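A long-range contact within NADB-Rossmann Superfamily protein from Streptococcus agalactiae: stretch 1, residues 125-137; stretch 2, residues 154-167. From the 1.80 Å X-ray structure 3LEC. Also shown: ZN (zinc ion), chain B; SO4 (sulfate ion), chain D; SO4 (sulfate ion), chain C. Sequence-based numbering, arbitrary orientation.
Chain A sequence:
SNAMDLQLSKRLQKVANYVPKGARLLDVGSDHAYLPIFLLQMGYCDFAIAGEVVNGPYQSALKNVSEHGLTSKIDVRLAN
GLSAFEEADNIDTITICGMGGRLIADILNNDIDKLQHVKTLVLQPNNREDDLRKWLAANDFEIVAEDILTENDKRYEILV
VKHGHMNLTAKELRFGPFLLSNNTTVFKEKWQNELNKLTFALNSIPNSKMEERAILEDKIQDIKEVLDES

Stretch 1 125-137: PNNREDDLRKWLA
Stretch 2, residues 154-167: KRYEILVVKHGHMN

The strongest link is a buried salt bridge. Arg-133 NH2 donates to Glu-157 OE1 at 2.7 Å, N-H...O angle 149°, with the carboxylate oxygen at the guanidinium edge, near its plane. Arginine suits this place because its CA-to-CB bond points sideways, but the long side chain brings the guanidinium to Glu-157 (chi1 -70°, chi2 -163°, chi3 -169°, chi4 87°). Glu-157 points toward the helix with chi1 m, chi2 t and chi3 9°. Water 2 accepts from Arg-133 NH1 (3.0 Å) and lies 2.9 Å from Glu-157 OE2. Glu-129 (m, p, 160°) brings a like charge close, its OE1 3.9 Å from Glu-157 OE2; water 1 donates to Glu-129 OE1 (2.7 Å) and Pro-125 O (2.8 Å) and accepts from Glu-157 N (3.1 Å).

At one end, Lys-154 NZ reaches Asn-126 O in a 2.8 Å hydrogen bond (chi1 -141°, chi2 -138°, chi3 t, chi4 t). Asn-126 (chi1 m, chi2 -21°) sets OD1 at the edge of the Tyr-156 ring, 3.7 Å from CE1.

Helix 129-137, with Arg-128 at its N-cap position, and extended strand 155-163 run nearly parallel, 7° between their directions and 10.9 Å between axes. CA atoms pair Asn-126 with Tyr-156 (6.5 Å) and Ala-137 with Met-166 (5.5 Å). Strand alternation turns Glu-157, Leu-159 and Val-161 toward the helix, while Ile-158 points away.

Branched aliphatic side chains fill this space. Leu-159 (m, t) places CD1 4.0 Å from both Leu-132 CD2 (Leu-132 t, p) and Leu-136 CD1 (Leu-136 m, t); the latter atom lies 3.9 Å from Val-161 CG2 (Val-161 t). Beyond the strand, selenomethionine Met-166 (t, t, p) extends its flexible chain so that CE lies 3.8 Å from Ala-137 CB, an ordinary van der Waals contact, and 4.2 Å from Leu-136 CB. Water 3 accepts from Met-166 N (2.8 Å) and lies 2.9 Å from Ala-137 O.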

ATOM      1  N   PRO A 125      -1.213   2.389   0.856  1.00 19.07           N
ATOM      2  CA  PRO A 125      -0.961   3.644   1.554  1.00 19.55           C
ATOM      3  C   PRO A 125      -2.219   4.127   2.271  1.00 20.12           C
ATOM      4  O   PRO A 125      -3.346   3.937   1.753  1.00 21.02           O
ATOM      5  CB  PRO A 125      -0.594   4.614   0.423  1.00 18.89           C
ATOM      6  CG  PRO A 125      -1.298   4.044  -0.813  1.00 19.96           C
ATOM      7  CD  PRO A 125      -1.416   2.561  -0.595  1.00 18.90           C
ATOM      8  N   ASN A 126      -2.045   4.768   3.421  1.00 20.45           N
ATOM      9  CA  ASN A 126      -3.191   5.339   4.131  1.00 21.55           C
ATOM     10  C   ASN A 126      -3.575   6.731   3.649  1.00 21.85           C
ATOM     11  O   ASN A 126      -4.689   7.194   3.926  1.00 22.66           O
ATOM     12  CB  ASN A 126      -2.931   5.409   5.636  1.00 21.31           C
ATOM     13  CG  ASN A 126      -3.006   4.058   6.298  1.00 24.26           C
ATOM     14  OD1 ASN A 126      -3.609   3.104   5.762  1.00 24.75           O
ATOM     15  ND2 ASN A 126      -2.394   3.954   7.468  1.00 23.42           N
ATOM     16  N   ASN A 127      -2.637   7.398   2.981  1.00 21.53           N
ATOM     17  CA  ASN A 127      -2.787   8.782   2.542  1.00 21.62           C
ATOM     18  C   ASN A 127      -1.634   9.131   1.621  1.00 22.03           C
ATOM     19  O   ASN A 127      -0.779   8.279   1.363  1.00 21.46           O
ATOM     20  CB  ASN A 127      -2.769   9.717   3.766  1.00 22.01           C
ATOM     21  CG  ASN A 127      -1.546   9.499   4.626  1.00 22.29           C
ATOM     22  OD1 ASN A 127      -0.419   9.549   4.145  1.00 23.21           O
ATOM     23  ND2 ASN A 127      -1.765   9.245   5.902  1.00 27.05           N
ATOM     24  N   ARG A 128      -1.613  10.368   1.107  1.00 22.05           N
ATOM     25  CA  ARG A 128      -0.533  10.844   0.219  1.00 22.29           C
ATOM     26  C   ARG A 128      -0.215   9.833  -0.870  1.00 21.73           C
ATOM     27  O   ARG A 128       0.951   9.615  -1.207  1.00 21.07           O
ATOM     28  CB  ARG A 128       0.745  11.188   1.011  1.00 22.26           C
ATOM     29  CG  ARG A 128       0.525  12.221   2.117  1.00 25.77           C
ATOM     30  CD  ARG A 128       1.833  12.808   2.650  1.00 30.37           C
ATOM     31  NE  ARG A 128       1.626  14.160   3.179  1.00 35.25           N
ATOM     32  CZ  ARG A 128       1.425  14.456   4.458  1.00 37.60           C
ATOM     33  NH1 ARG A 128       1.425  13.503   5.380  1.00 39.81           N
ATOM     34  NH2 ARG A 128       1.235  15.722   4.816  1.00 39.93           N
ATOM     35  N   GLU A 129      -1.268   9.250  -1.436  1.00 21.93           N
ATOM     36  CA  GLU A 129      -1.153   8.238  -2.461  1.00 21.68           C
ATOM     37  C   GLU A 129      -0.449   8.825  -3.677  1.00 21.45           C
ATOM     38  O   GLU A 129       0.283   8.132  -4.367  1.00 20.05           O
ATOM     39  CB  GLU A 129      -2.536   7.731  -2.867  1.00 21.74           C
ATOM     40  CG  GLU A 129      -3.348   7.065  -1.725  1.00 23.27           C
ATOM     41  CD  GLU A 129      -4.233   8.031  -0.924  1.00 25.24           C
ATOM     42  OE1 GLU A 129      -5.177   7.539  -0.275  1.00 28.89           O
ATOM     43  OE2 GLU A 129      -3.983   9.251  -0.899  1.00 25.04           O
ATOM     44  N   ASP A 130      -0.692  10.106  -3.934  1.00 21.82           N
ATOM     45  CA  ASP A 130      -0.099  10.771  -5.088  1.00 22.34           C
ATOM     46  C   ASP A 130       1.434  10.838  -4.984  1.00 22.19           C
ATOM     47  O   ASP A 130       2.130  10.675  -5.989  1.00 21.14           O
ATOM     48  CB  ASP A 130      -0.704  12.170  -5.287  1.00 22.49           C
ATOM     49  CG  ASP A 130      -0.455  13.116  -4.101  1.00 26.02           C
ATOM     50  OD1 ASP A 130      -0.354  14.340  -4.363  1.00 27.51           O
ATOM     51  OD2 ASP A 130      -0.375  12.657  -2.921  1.00 25.25           O
ATOM     52  N   ASP A 131       1.948  11.065  -3.774  1.00 21.30           N
ATOM     53  CA  ASP A 131       3.389  11.065  -3.550  1.00 21.32           C
ATOM     54  C   ASP A 131       4.028   9.697  -3.811  1.00 20.71           C
ATOM     55  O   ASP A 131       5.142   9.604  -4.312  1.00 19.83           O
ATOM     56  CB  ASP A 131       3.716  11.525  -2.134  1.00 21.64           C
ATOM     57  CG  ASP A 131       3.465  13.010  -1.930  1.00 24.88           C
ATOM     58  OD1 ASP A 131       3.515  13.776  -2.916  1.00 27.45           O
ATOM     59  OD2 ASP A 131       3.238  13.417  -0.766  1.00 27.36           O
ATOM     60  N   LEU A 132       3.311   8.640  -3.465  1.00 20.73           N
ATOM     61  CA  LEU A 132       3.777   7.280  -3.728  1.00 19.96           C
ATOM     62  C   LEU A 132       3.744   7.018  -5.247  1.00 19.19           C
ATOM     63  O   LEU A 132       4.696   6.496  -5.804  1.00 17.76           O
ATOM     64  CB  LEU A 132       2.950   6.249  -2.967  1.00 19.61           C
ATOM     65  CG  LEU A 132       3.241   4.759  -3.205  1.00 20.33           C
ATOM     66  CD1 LEU A 132       4.703   4.400  -2.913  1.00 17.84           C
ATOM     67  CD2 LEU A 132       2.296   3.878  -2.404  1.00 21.35           C
ATOM     68  N   ARG A 133       2.644   7.378  -5.904  1.00 18.45           N
ATOM     69  CA  ARG A 133       2.588   7.268  -7.359  1.00 19.21           C
ATOM     70  C   ARG A 133       3.746   8.030  -8.036  1.00 19.56           C
ATOM     71  O   ARG A 133       4.326   7.535  -9.007  1.00 19.72           O
ATOM     72  CB  ARG A 133       1.230   7.724  -7.916  1.00 18.46           C
ATOM     73  CG  ARG A 133       0.107   6.749  -7.575  1.00 18.85           C
ATOM     74  CD  ARG A 133      -1.143   6.940  -8.456  1.00 17.51           C
ATOM     75  NE  ARG A 133      -2.234   6.163  -7.878  1.00 15.80           N
ATOM     76  CZ  ARG A 133      -3.059   6.611  -6.920  1.00 16.14           C
ATOM     77  NH1 ARG A 133      -2.963   7.858  -6.463  1.00 18.72           N
ATOM     78  NH2 ARG A 133      -3.987   5.808  -6.439  1.00 18.13           N
ATOM     79  N   LYS A 134       4.087   9.211  -7.522  1.00 19.76           N
ATOM     80  CA  LYS A 134       5.156  10.011  -8.131  1.00 20.57           C
ATOM     81  C   LYS A 134       6.488   9.302  -8.029  1.00 20.07           C
ATOM     82  O   LYS A 134       7.274   9.309  -8.975  1.00 20.37           O
ATOM     83  CB  LYS A 134       5.286  11.380  -7.479  1.00 21.27           C
ATOM     84  CG  LYS A 134       4.198  12.372  -7.837  1.00 24.60           C
ATOM     85  CD  LYS A 134       4.325  13.614  -6.950  1.00 28.36           C
ATOM     86  CE  LYS A 134       3.432  14.748  -7.430  1.00 31.83           C
ATOM     87  NZ  LYS A 134       3.719  16.016  -6.683  1.00 33.43           N
ATOM     88  N   TRP A 135       6.715   8.669  -6.890  1.00 19.83           N
ATOM     89  CA  TRP A 135       7.949   7.951  -6.664  1.00 19.83           C
ATOM     90  C   TRP A 135       8.011   6.723  -7.560  1.00 19.34           C
ATOM     91  O   TRP A 135       9.051   6.454  -8.135  1.00 19.35           O
ATOM     92  CB  TRP A 135       8.119   7.551  -5.207  1.00 21.21           C
ATOM     93  CG  TRP A 135       9.458   6.887  -4.995  1.00 20.47           C
ATOM     94  CD1 TRP A 135      10.615   7.495  -4.603  1.00 20.74           C
ATOM     95  CD2 TRP A 135       9.773   5.500  -5.199  1.00 21.92           C
ATOM     96  NE1 TRP A 135      11.632   6.567  -4.553  1.00 21.80           N
ATOM     97  CE2 TRP A 135      11.141   5.337  -4.906  1.00 20.03           C
ATOM     98  CE3 TRP A 135       9.022   4.373  -5.570  1.00 20.08           C
ATOM     99  CZ2 TRP A 135      11.790   4.086  -4.978  1.00 20.08           C
ATOM    100  CZ3 TRP A 135       9.681   3.129  -5.669  1.00 23.49           C
ATOM    101  CH2 TRP A 135      11.058   3.006  -5.370  1.00 20.99           C
ATOM    102  N   LEU A 136       6.902   5.994  -7.673  1.00 18.50           N
ATOM    103  CA  LEU A 136       6.854   4.818  -8.525  1.00 19.56           C
ATOM    104  C   LEU A 136       7.172   5.191  -9.974  1.00 20.20           C
ATOM    105  O   LEU A 136       8.025   4.551 -10.631  1.00 19.66           O
ATOM    106  CB  LEU A 136       5.504   4.118  -8.399  1.00 19.25           C
ATOM    107  CG  LEU A 136       5.242   3.460  -7.035  1.00 19.22           C
ATOM    108  CD1 LEU A 136       3.734   3.188  -6.867  1.00 20.58           C
ATOM    109  CD2 LEU A 136       6.066   2.177  -6.911  1.00 21.54           C
ATOM    110  N   ALA A 137       6.501   6.237 -10.465  1.00 20.80           N
ATOM    111  CA  ALA A 137       6.702   6.688 -11.865  1.00 20.93           C
ATOM    112  C   ALA A 137       8.135   7.085 -12.166  1.00 21.71           C
ATOM    113  O   ALA A 137       8.625   6.852 -13.274  1.00 21.86           O
ATOM    114  CB  ALA A 137       5.781   7.840 -12.197  1.00 20.78           C
ATOM    115  N   LYS A 154     -13.485   4.278   6.818  1.00 29.86           N
ATOM    116  CA  LYS A 154     -12.482   4.885   5.960  1.00 29.87           C
ATOM    117  C   LYS A 154     -12.474   4.216   4.566  1.00 28.91           C
ATOM    118  O   LYS A 154     -12.945   3.094   4.408  1.00 28.67           O
ATOM    119  CB  LYS A 154     -11.110   4.778   6.628  1.00 29.90           C
ATOM    120  CG  LYS A 154     -10.229   6.000   6.445  1.00 32.00           C
ATOM    121  CD  LYS A 154      -8.817   5.589   6.140  1.00 32.95           C
ATOM    122  CE  LYS A 154      -7.922   6.776   5.724  1.00 35.45           C
ATOM    123  NZ  LYS A 154      -6.479   6.393   5.864  1.00 32.66           N
ATOM    124  N   ARG A 155     -11.965   4.916   3.552  1.00 27.65           N
ATOM    125  CA  ARG A 155     -11.691   4.269   2.276  1.00 26.21           C
ATOM    126  C   ARG A 155     -10.217   3.968   2.271  1.00 24.54           C
ATOM    127  O   ARG A 155      -9.453   4.748   2.799  1.00 25.37           O
ATOM    128  CB  ARG A 155     -12.023   5.167   1.080  1.00 25.90           C
ATOM    129  CG  ARG A 155     -13.526   5.319   0.793  1.00 29.31           C
ATOM    130  CD  ARG A 155     -13.939   6.752   1.058  1.00 33.83           C
ATOM    131  NE  ARG A 155     -15.377   6.954   0.990  1.00 36.87           N
ATOM    132  CZ  ARG A 155     -15.999   7.991   1.539  1.00 37.80           C
ATOM    133  NH1 ARG A 155     -15.306   8.920   2.200  1.00 36.77           N
ATOM    134  NH2 ARG A 155     -17.313   8.100   1.426  1.00 39.41           N
ATOM    135  N   TYR A 156      -9.811   2.860   1.648  1.00 22.94           N
ATOM    136  CA  TYR A 156      -8.388   2.546   1.511  1.00 21.60           C
ATOM    137  C   TYR A 156      -8.082   2.184   0.062  1.00 20.15           C
ATOM    138  O   TYR A 156      -8.828   1.405  -0.542  1.00 20.73           O
ATOM    139  CB  TYR A 156      -8.004   1.350   2.395  1.00 21.30           C
ATOM    140  CG  TYR A 156      -8.168   1.590   3.875  1.00 21.05           C
ATOM    141  CD1 TYR A 156      -7.137   2.187   4.622  1.00 21.10           C
ATOM    142  CD2 TYR A 156      -9.319   1.184   4.540  1.00 22.03           C
ATOM    143  CE1 TYR A 156      -7.280   2.420   5.997  1.00 22.56           C
ATOM    144  CE2 TYR A 156      -9.475   1.412   5.943  1.00 22.61           C
ATOM    145  CZ  TYR A 156      -8.440   2.016   6.647  1.00 22.63           C
ATOM    146  OH  TYR A 156      -8.569   2.242   8.002  1.00 22.12           O
ATOM    147  N   GLU A 157      -6.997   2.749  -0.459  1.00 18.85           N
ATOM    148  CA  GLU A 157      -6.499   2.444  -1.793  1.00 18.74           C
ATOM    149  C   GLU A 157      -5.433   1.376  -1.732  1.00 18.89           C
ATOM    150  O   GLU A 157      -4.603   1.387  -0.822  1.00 19.18           O
ATOM    151  CB  GLU A 157      -5.910   3.685  -2.443  1.00 18.07           C
ATOM    152  CG  GLU A 157      -6.933   4.813  -2.640  1.00 20.88           C
ATOM    153  CD  GLU A 157      -6.471   5.944  -3.536  1.00 21.65           C
ATOM    154  OE1 GLU A 157      -5.410   5.856  -4.188  1.00 26.43           O
ATOM    155  OE2 GLU A 157      -7.196   6.958  -3.581  1.00 26.34           O
ATOM    156  N   ILE A 158      -5.458   0.462  -2.706  1.00 18.86           N
ATOM    157  CA  ILE A 158      -4.403  -0.539  -2.874  1.00 18.46           C
ATOM    158  C   ILE A 158      -3.786  -0.371  -4.274  1.00 18.69           C
ATOM    159  O   ILE A 158      -4.518  -0.307  -5.259  1.00 18.91           O
ATOM    160  CB  ILE A 158      -4.952  -1.973  -2.702  1.00 18.49           C
ATOM    161  CG1 ILE A 158      -5.389  -2.216  -1.249  1.00 19.91           C
ATOM    162  CG2 ILE A 158      -3.950  -3.054  -3.232  1.00 19.70           C
ATOM    163  CD1 ILE A 158      -6.317  -3.446  -1.094  1.00 19.71           C
ATOM    164  N   LEU A 159      -2.458  -0.307  -4.340  1.00 18.07           N
ATOM    165  CA  LEU A 159      -1.726  -0.251  -5.608  1.00 18.48           C
ATOM    166  C   LEU A 159      -0.943  -1.527  -5.850  1.00 18.96           C
ATOM    167  O   LEU A 159      -0.176  -1.938  -5.000  1.00 19.00           O
ATOM    168  CB  LEU A 159      -0.738   0.918  -5.600  1.00 19.51           C
ATOM    169  CG  LEU A 159      -1.215   2.352  -5.378  1.00 20.51           C
ATOM    170  CD1 LEU A 159      -0.076   3.317  -5.579  1.00 23.14           C
ATOM    171  CD2 LEU A 159      -2.353   2.677  -6.291  1.00 22.48           C
ATOM    172  N   VAL A 160      -1.108  -2.130  -7.032  1.00 17.90           N
ATOM    173  CA  VAL A 160      -0.366  -3.353  -7.395  1.00 18.10           C
ATOM    174  C   VAL A 160       0.671  -2.932  -8.408  1.00 17.80           C
ATOM    175  O   VAL A 160       0.338  -2.235  -9.379  1.00 16.58           O
ATOM    176  CB  VAL A 160      -1.283  -4.418  -8.008  1.00 17.54           C
ATOM    177  CG1 VAL A 160      -0.486  -5.707  -8.287  1.00 19.85           C
ATOM    178  CG2 VAL A 160      -2.448  -4.708  -7.073  1.00 20.58           C
ATOM    179  N   VAL A 161       1.927  -3.321  -8.172  1.00 17.05           N
ATOM    180  CA  VAL A 161       3.052  -2.720  -8.870  1.00 18.79           C
ATOM    181  C   VAL A 161       3.993  -3.804  -9.382  1.00 18.97           C
ATOM    182  O   VAL A 161       4.223  -4.814  -8.722  1.00 18.58           O
ATOM    183  CB  VAL A 161       3.866  -1.765  -7.914  1.00 18.71           C
ATOM    184  CG1 VAL A 161       5.086  -1.206  -8.600  1.00 19.27           C
ATOM    185  CG2 VAL A 161       2.999  -0.609  -7.407  1.00 18.74           C
ATOM    186  N   LYS A 162       4.519  -3.598 -10.578  1.00 20.04           N
ATOM    187  CA  LYS A 162       5.612  -4.430 -11.065  1.00 20.64           C
ATOM    188  C   LYS A 162       6.690  -3.513 -11.659  1.00 21.15           C
ATOM    189  O   LYS A 162       6.463  -2.325 -11.836  1.00 21.85           O
ATOM    190  CB  LYS A 162       5.076  -5.427 -12.121  1.00 21.02           C
ATOM    191  CG  LYS A 162       4.116  -6.499 -11.508  1.00 23.88           C
ATOM    192  CD  LYS A 162       3.531  -7.512 -12.513  1.00 29.45           C
ATOM    193  CE  LYS A 162       4.534  -8.604 -12.917  1.00 29.47           C
ATOM    194  NZ  LYS A 162       4.800  -9.599 -11.840  1.00 31.79           N
ATOM    195  N   HIS A 163       7.863  -4.051 -11.973  1.00 21.05           N
ATOM    196  CA  HIS A 163       8.852  -3.246 -12.696  1.00 21.90           C
ATOM    197  C   HIS A 163       8.234  -2.863 -14.033  1.00 21.80           C
ATOM    198  O   HIS A 163       7.490  -3.657 -14.630  1.00 22.49           O
ATOM    199  CB  HIS A 163      10.156  -4.027 -12.887  1.00 21.89           C
ATOM    200  CG  HIS A 163      10.906  -4.265 -11.611  1.00 22.94           C
ATOM    201  ND1 HIS A 163      11.863  -3.396 -11.135  1.00 25.13           N
ATOM    202  CD2 HIS A 163      10.846  -5.282 -10.718  1.00 24.63           C
ATOM    203  CE1 HIS A 163      12.357  -3.862 -10.001  1.00 25.39           C
ATOM    204  NE2 HIS A 163      11.758  -5.008  -9.729  1.00 23.36           N
ATOM    205  N   GLY A 164       8.508  -1.634 -14.471  1.00 21.90           N
ATOM    206  CA  GLY A 164       8.014  -1.128 -15.746  1.00 21.84           C
ATOM    207  C   GLY A 164       8.158   0.375 -15.832  1.00 21.44           C
ATOM    208  O   GLY A 164       8.168   1.063 -14.812  1.00 21.76           O
ATOM    209  N   HIS A 165       8.273   0.887 -17.054  1.00 20.97           N
ATOM    210  CA  HIS A 165       8.395   2.306 -17.270  1.00 20.99           C
ATOM    211  C   HIS A 165       7.021   2.936 -17.493  1.00 21.31           C
ATOM    212  O   HIS A 165       6.337   2.614 -18.460  1.00 21.38           O
ATOM    213  CB  HIS A 165       9.281   2.561 -18.492  1.00 21.47           C
ATOM    214  CG  HIS A 165       9.536   4.011 -18.753  1.00 21.10           C
ATOM    215  ND1 HIS A 165      10.751   4.611 -18.496  1.00 21.17           N
ATOM    216  CD2 HIS A 165       8.724   4.990 -19.231  1.00 24.49           C
ATOM    217  CE1 HIS A 165      10.682   5.890 -18.817  1.00 24.31           C
ATOM    218  NE2 HIS A 165       9.461   6.147 -19.264  1.00 20.89           N
HETATM  219  N   MSE A 166       6.644   3.864 -16.621  1.00 21.94           N
HETATM  220  CA  MSE A 166       5.275   4.369 -16.600  1.00 23.42           C
HETATM  221  C   MSE A 166       5.335   5.876 -16.618  1.00 24.06           C
HETATM  222  O   MSE A 166       6.145   6.462 -15.912  1.00 25.19           O
HETATM  223  CB  MSE A 166       4.580   3.892 -15.321  1.00 23.59           C
HETATM  224  CG  MSE A 166       3.269   4.611 -15.020  1.00 24.48           C
HETATM  225 SE   MSE A 166       2.411   3.910 -13.384  1.00 30.93          SE
HETATM  226  CE  MSE A 166       3.565   4.696 -12.033  1.00 27.17           C
ATOM    227  N   ASN A 167       4.510   6.507 -17.438  1.00 25.81           N
ATOM    228  CA  ASN A 167       4.354   7.949 -17.373  1.00 26.97           C
ATOM    229  C   ASN A 167       2.943   8.196 -16.895  1.00 26.74           C
ATOM    230  O   ASN A 167       1.997   7.575 -17.403  1.00 27.10           O
ATOM    231  CB  ASN A 167       4.529   8.603 -18.742  1.00 28.37           C
ATOM    232  CG  ASN A 167       5.923   8.450 -19.301  1.00 30.83           C
ATOM    233  OD1 ASN A 167       6.889   8.238 -18.572  1.00 36.26           O
ATOM    234  ND2 ASN A 167       6.037   8.571 -20.617  1.00 34.16           N
TER
HETATM  235 ZN    ZN B 228      12.536   3.878 -17.619  1.00 21.26          ZN
HETATM  236  S   SO4 D 230     -11.425   8.530   3.569  1.00 43.52           S
HETATM  237  O1  SO4 D 230     -11.486   8.382   2.112  1.00 43.49           O
HETATM  238  O2  SO4 D 230     -12.063   9.787   3.953  1.00 42.15           O
HETATM  239  O3  SO4 D 230     -12.154   7.444   4.207  1.00 43.64           O
HETATM  240  O4  SO4 D 230     -10.029   8.520   4.006  1.00 43.93           O
HETATM  241  S   SO4 C 229       1.006   7.785   8.642  1.00 55.00           S
HETATM  242  O1  SO4 C 229       0.890   8.938   7.762  1.00 54.16           O
HETATM  243  O2  SO4 C 229       1.038   8.249  10.029  1.00 54.45           O
HETATM  244  O3  SO4 C 229      -0.166   6.920   8.456  1.00 53.50           O
HETATM  245  O4  SO4 C 229       2.251   7.071   8.310  1.00 54.08           O
HETATM  246  O   HOH W   1      -5.764   5.207   0.978  1.00 25.45           O
HETATM  247  O   HOH W   2      -5.224   8.823  -4.694  1.00 29.08           O
HETATM  248  O   HOH W   3       8.159   4.212 -14.263  1.00 21.25           O
HETATM  249  O   HOH W   4      13.836   5.587 -17.479  1.00 11.91           O